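Local coordinates for putative sugar kinase PH1459 (Pyrococcus horikoshii, PDB 3EWM), which probably phosphorylates a sugar, perhaps fructose, at the expense of ATP, as a member of the PfkB family of carbohydrate kinases, at residues 32-46 against 282-294. Residues are numbered along the deposited sequence; the frame is centred on the assembly and turned at random.
Sequences PGGAPANVAVGVSRL and KRGAWSTPRKDEL
In this ribokinase-like fold helix 35-45, which follows strand 27-33 through the Gly33-Gly34 pair with Gly34 as its N-cap residue, has residues 285-290 running along it, and Trp286 projects from this loop between Pro32 and Val41. Its indole is sandwiched by two CH-pi contacts: Val41 CG2 sits over the centre of the six-membered ring, 3.4 Å from its centroid, while Pro32 CG lies over the opposite face, nearer the rim. With Val41 CG1 anti to the backbone N (chi1 167°), both methyls meet the indole, CG1 beside CD2 and CE3. At the ring edge Trp286 NE1 donates to Asn38 OD1 at 2.7 Å, in the indole plane but with a bent N-H...O angle of 130°. A leucine in place of Trp286 would probably leave Asn38 OD1 without this donor and open a gap between Pro32 and Val41.

Arg45 reaches out with its chain extended from CG to NE, and its NH1 holds two loop carbonyls, Thr288 O at 2.8 Å in the guanidinium plane and Trp286 O at 2.9 Å, the latter approached from above its carbonyl plane. Lys282 NZ shares Thr288 O. Arg290 lays one guanidinium face against Arg45 CG; Glu72 forms salt bridges with both arginines, probably offsetting their like charges. Thr288 OG1 comes within 3.2 Å of Gly42 CA, and a beta carbon at Gly42 would fall too near this oxygen. At the C-terminal end of helix 35-45, Arg45 O accepts from Lys291 N, the first residue of helix 291-294, at 2.8 Å.

Helix 60-71 touches Pro32 and Val41, helix 245-259 packs on Leu46 and Thr288 and supplies Asp247 to Asn38 ND2, and helix 265-279 covers Pro289 and Leu294.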
loop_
_atom_site.group_PDB
_atom_site.type_symbol
_atom_site.label_atom_id
_atom_site.label_comp_id
_atom_site.label_asym_id
_atom_site.label_seq_id
_atom_site.Cartn_x
_atom_site.Cartn_y
_atom_site.Cartn_z
ATOM N N PRO A 32 -13.398 -1.884 -0.224
ATOM C CA PRO A 32 -13.003 -3.212 -0.683
ATOM C C PRO A 32 -12.973 -3.268 -2.195
ATOM O O PRO A 32 -13.822 -2.688 -2.848
ATOM C CB PRO A 32 -14.109 -4.128 -0.159
ATOM C CG PRO A 32 -15.011 -3.278 0.666
ATOM C CD PRO A 32 -14.786 -1.863 0.270
ATOM N N GLY A 33 -11.972 -3.944 -2.741
ATOM C CA GLY A 33 -11.842 -4.039 -4.171
ATOM C C GLY A 33 -11.257 -5.349 -4.632
ATOM O O GLY A 33 -10.996 -6.276 -3.824
ATOM N N GLY A 34 -11.038 -5.394 -5.943
ATOM C CA GLY A 34 -10.519 -6.557 -6.631
ATOM C C GLY A 34 -11.686 -7.089 -7.418
ATOM O O GLY A 34 -12.724 -7.409 -6.841
ATOM N N ALA A 35 -11.535 -7.162 -8.736
ATOM C CA ALA A 35 -12.604 -7.616 -9.614
ATOM C C ALA A 35 -13.333 -8.902 -9.146
ATOM O O ALA A 35 -14.550 -8.902 -9.044
ATOM C CB ALA A 35 -12.097 -7.728 -11.100
ATOM N N PRO A 36 -12.589 -9.977 -8.787
ATOM C CA PRO A 36 -13.300 -11.209 -8.412
ATOM C C PRO A 36 -14.113 -11.032 -7.130
ATOM O O PRO A 36 -15.179 -11.614 -7.006
ATOM C CB PRO A 36 -12.171 -12.227 -8.203
ATOM C CG PRO A 36 -10.946 -11.584 -8.853
ATOM C CD PRO A 36 -11.130 -10.133 -8.655
ATOM N N ALA A 37 -13.617 -10.212 -6.204
ATOM C CA ALA A 37 -14.381 -9.871 -5.006
ATOM C C ALA A 37 -15.630 -9.099 -5.410
ATOM O O ALA A 37 -16.713 -9.337 -4.876
ATOM C CB ALA A 37 -13.548 -9.051 -4.076
ATOM N N ASN A 38 -15.472 -8.158 -6.341
ATOM C CA ASN A 38 -16.607 -7.337 -6.747
ATOM C C ASN A 38 -17.661 -8.190 -7.422
ATOM O O ASN A 38 -18.851 -7.987 -7.221
ATOM C CB ASN A 38 -16.188 -6.200 -7.687
ATOM C CG ASN A 38 -15.043 -5.354 -7.135
ATOM O OD1 ASN A 38 -14.799 -5.312 -5.935
ATOM N ND2 ASN A 38 -14.319 -4.684 -8.035
ATOM N N VAL A 39 -17.211 -9.127 -8.250
ATOM C CA VAL A 39 -18.120 -10.046 -8.919
ATOM C C VAL A 39 -18.795 -10.951 -7.876
ATOM O O VAL A 39 -19.996 -11.198 -7.937
ATOM C CB VAL A 39 -17.399 -10.916 -9.964
ATOM C CG1 VAL A 39 -18.373 -11.969 -10.537
ATOM C CG2 VAL A 39 -16.852 -10.061 -11.093
ATOM N N ALA A 40 -18.008 -11.416 -6.913
ATOM C CA ALA A 40 -18.533 -12.287 -5.857
ATOM C C ALA A 40 -19.644 -11.587 -5.092
ATOM O O ALA A 40 -20.668 -12.198 -4.800
ATOM C CB ALA A 40 -17.426 -12.709 -4.896
ATOM N N VAL A 41 -19.440 -10.310 -4.771
ATOM C CA VAL A 41 -20.482 -9.516 -4.107
ATOM C C VAL A 41 -21.712 -9.356 -5.022
ATOM O O VAL A 41 -22.845 -9.536 -4.576
ATOM C CB VAL A 41 -19.919 -8.149 -3.626
ATOM C CG1 VAL A 41 -21.043 -7.170 -3.226
ATOM C CG2 VAL A 41 -18.941 -8.372 -2.483
ATOM N N GLY A 42 -21.479 -9.064 -6.297
ATOM C CA GLY A 42 -22.572 -8.972 -7.273
ATOM C C GLY A 42 -23.405 -10.236 -7.331
ATOM O O GLY A 42 -24.627 -10.175 -7.265
ATOM N N VAL A 43 -22.736 -11.382 -7.436
ATOM C CA VAL A 43 -23.400 -12.703 -7.436
ATOM C C VAL A 43 -24.288 -12.883 -6.210
ATOM O O VAL A 43 -25.467 -13.232 -6.332
ATOM C CB VAL A 43 -22.378 -13.833 -7.538
ATOM C CG1 VAL A 43 -23.017 -15.201 -7.279
ATOM C CG2 VAL A 43 -21.708 -13.798 -8.916
ATOM N N SER A 44 -23.722 -12.610 -5.041
ATOM C CA SER A 44 -24.471 -12.644 -3.799
ATOM C C SER A 44 -25.660 -11.697 -3.820
ATOM O O SER A 44 -26.744 -12.072 -3.413
ATOM C CB SER A 44 -23.576 -12.331 -2.606
ATOM O OG SER A 44 -24.326 -12.457 -1.404
ATOM N N ARG A 45 -25.465 -10.477 -4.317
ATOM C CA ARG A 45 -26.558 -9.514 -4.380
ATOM C C ARG A 45 -27.713 -9.943 -5.275
ATOM O O ARG A 45 -28.880 -9.606 -5.016
ATOM C CB ARG A 45 -26.037 -8.159 -4.799
ATOM C CG ARG A 45 -25.279 -7.513 -3.699
ATOM C CD ARG A 45 -25.145 -6.085 -3.975
ATOM N NE ARG A 45 -24.267 -5.415 -3.036
ATOM C CZ ARG A 45 -23.720 -4.244 -3.301
ATOM N NH1 ARG A 45 -23.980 -3.674 -4.468
ATOM N NH2 ARG A 45 -22.927 -3.653 -2.421
ATOM N N LEU A 46 -27.379 -10.693 -6.314
ATOM C CA LEU A 46 -28.351 -11.287 -7.218
ATOM C C LEU A 46 -29.028 -12.548 -6.652
ATOM O O LEU A 46 -29.825 -13.179 -7.343
ATOM C CB LEU A 46 -27.665 -11.615 -8.543
ATOM C CG LEU A 46 -27.096 -10.401 -9.261
ATOM C CD1 LEU A 46 -26.447 -10.817 -10.568
ATOM C CD2 LEU A 46 -28.203 -9.392 -9.510
ATOM N N LYS A 282 -25.500 3.351 -8.467
ATOM C CA LYS A 282 -24.910 3.009 -7.184
ATOM C C LYS A 282 -23.403 3.332 -7.214
ATOM O O LYS A 282 -22.718 3.084 -8.215
ATOM C CB LYS A 282 -25.152 1.517 -6.872
ATOM C CG LYS A 282 -26.658 1.101 -6.798
ATOM C CD LYS A 282 -26.864 -0.416 -6.664
ATOM C CE LYS A 282 -27.812 -0.780 -5.498
ATOM N NZ LYS A 282 -27.396 -2.074 -4.828
ATOM N N ARG A 283 -22.891 3.905 -6.126
ATOM C CA ARG A 283 -21.482 4.298 -6.071
ATOM C C ARG A 283 -20.538 3.147 -5.772
ATOM O O ARG A 283 -20.870 2.238 -4.997
ATOM C CB ARG A 283 -21.270 5.375 -5.008
ATOM C CG ARG A 283 -21.884 6.693 -5.366
ATOM C CD ARG A 283 -21.627 7.705 -4.273
ATOM N NE ARG A 283 -22.634 8.760 -4.296
ATOM C CZ ARG A 283 -22.630 9.778 -5.152
ATOM N NH1 ARG A 283 -21.667 9.881 -6.066
ATOM N NH2 ARG A 283 -23.600 10.692 -5.094
ATOM N N GLY A 284 -19.349 3.208 -6.367
ATOM C CA GLY A 284 -18.241 2.340 -5.972
ATOM C C GLY A 284 -18.112 1.029 -6.724
ATOM O O GLY A 284 -18.894 0.726 -7.649
ATOM N N ALA A 285 -17.115 0.255 -6.315
ATOM C CA ALA A 285 -16.773 -1.006 -6.976
ATOM C C ALA A 285 -17.816 -2.115 -6.806
ATOM O O ALA A 285 -17.840 -3.067 -7.597
ATOM C CB ALA A 285 -15.393 -1.490 -6.515
ATOM N N TRP A 286 -18.672 -2.004 -5.782
ATOM C CA TRP A 286 -19.750 -2.977 -5.568
ATOM C C TRP A 286 -21.080 -2.314 -5.844
ATOM O O TRP A 286 -21.796 -1.895 -4.921
ATOM C CB TRP A 286 -19.768 -3.518 -4.132
ATOM C CG TRP A 286 -18.552 -4.276 -3.749
ATOM C CD1 TRP A 286 -17.512 -4.633 -4.561
ATOM C CD2 TRP A 286 -18.259 -4.812 -2.462
ATOM N NE1 TRP A 286 -16.579 -5.336 -3.857
ATOM C CE2 TRP A 286 -17.010 -5.470 -2.562
ATOM C CE3 TRP A 286 -18.920 -4.791 -1.225
ATOM C CZ2 TRP A 286 -16.418 -6.123 -1.484
ATOM C CZ3 TRP A 286 -18.315 -5.440 -0.139
ATOM C CH2 TRP A 286 -17.082 -6.092 -0.280
ATOM N N SER A 287 -21.403 -2.214 -7.120
ATOM C CA SER A 287 -22.546 -1.433 -7.534
ATOM C C SER A 287 -23.704 -2.307 -8.038
ATOM O O SER A 287 -24.750 -1.780 -8.406
ATOM C CB SER A 287 -22.111 -0.422 -8.595
ATOM O OG SER A 287 -21.832 -1.092 -9.793
ATOM N N THR A 288 -23.538 -3.627 -8.018
ATOM C CA THR A 288 -24.582 -4.533 -8.508
ATOM C C THR A 288 -25.862 -4.279 -7.708
ATOM O O THR A 288 -25.816 -4.273 -6.489
ATOM C CB THR A 288 -24.199 -6.009 -8.322
ATOM O OG1 THR A 288 -22.964 -6.267 -8.990
ATOM C CG2 THR A 288 -25.304 -6.946 -8.860
ATOM N N PRO A 289 -26.992 -4.063 -8.393
ATOM C CA PRO A 289 -28.261 -3.933 -7.678
ATOM C C PRO A 289 -28.667 -5.246 -7.017
ATOM O O PRO A 289 -28.234 -6.318 -7.427
ATOM C CB PRO A 289 -29.245 -3.555 -8.777
ATOM C CG PRO A 289 -28.635 -4.156 -10.038
ATOM C CD PRO A 289 -27.169 -3.896 -9.850
ATOM N N ARG A 290 -29.500 -5.143 -5.996
ATOM C CA ARG A 290 -29.989 -6.315 -5.299
ATOM C C ARG A 290 -31.105 -6.995 -6.085
ATOM O O ARG A 290 -31.852 -6.340 -6.832
ATOM C CB ARG A 290 -30.457 -5.925 -3.896
ATOM C CG ARG A 290 -29.378 -5.167 -3.129
ATOM C CD ARG A 290 -29.512 -5.292 -1.637
ATOM N NE ARG A 290 -28.176 -5.336 -1.049
ATOM C CZ ARG A 290 -27.509 -6.457 -0.768
ATOM N NH1 ARG A 290 -28.043 -7.657 -0.990
ATOM N NH2 ARG A 290 -26.297 -6.373 -0.253
ATOM N N LYS A 291 -31.193 -8.312 -5.916
ATOM C CA LYS A 291 -32.270 -9.115 -6.455
ATOM C C LYS A 291 -33.637 -8.442 -6.249
ATOM O O LYS A 291 -34.440 -8.354 -7.188
ATOM C CB LYS A 291 -32.247 -10.503 -5.801
ATOM C CG LYS A 291 -33.404 -11.374 -6.188
ATOM C CD LYS A 291 -33.153 -12.815 -5.826
ATOM C CE LYS A 291 -34.347 -13.661 -6.196
ATOM N NZ LYS A 291 -34.031 -15.113 -6.202
ATOM N N ASP A 292 -33.886 -7.946 -5.038
ATOM C CA ASP A 292 -35.192 -7.356 -4.708
ATOM C C ASP A 292 -35.510 -6.134 -5.586
ATOM O O ASP A 292 -36.640 -5.967 -6.030
ATOM C CB ASP A 292 -35.307 -7.038 -3.211
ATOM C CG ASP A 292 -34.195 -6.126 -2.705
ATOM O OD1 ASP A 292 -34.099 -4.962 -3.162
ATOM O OD2 ASP A 292 -33.418 -6.562 -1.828
ATOM N N GLU A 293 -34.508 -5.304 -5.858
ATOM C CA GLU A 293 -34.679 -4.186 -6.783
ATOM C C GLU A 293 -34.914 -4.656 -8.206
ATOM O O GLU A 293 -35.714 -4.064 -8.926
ATOM C CB GLU A 293 -33.440 -3.311 -6.828
ATOM C CG GLU A 293 -32.874 -2.850 -5.527
ATOM C CD GLU A 293 -31.518 -2.229 -5.761
ATOM O OE1 GLU A 293 -30.540 -2.658 -5.117
ATOM O OE2 GLU A 293 -31.440 -1.345 -6.645
ATOM N N LEU A 294 -34.183 -5.695 -8.617
ATOM C CA LEU A 294 -34.250 -6.205 -9.981
ATOM C C LEU A 294 -35.578 -6.873 -10.284
ATOM O O LEU A 294 -36.060 -6.826 -11.417
ATOM C CB LEU A 294 -33.108 -7.182 -10.250
ATOM C CG LEU A 294 -31.735 -6.537 -10.441
ATOM C CD1 LEU A 294 -30.651 -7.573 -10.172
ATOM C CD2 LEU A 294 -31.535 -5.910 -11.824
HETATM O O HOH W 1 -20.747 -5.712 -7.475
HETATM O O HOH W 2 -21.642 -1.146 -2.001
HETATM O O HOH W 3 -29.899 -9.548 -2.561
HETATM O O HOH W 4 -31.263 -15.478 -7.152
#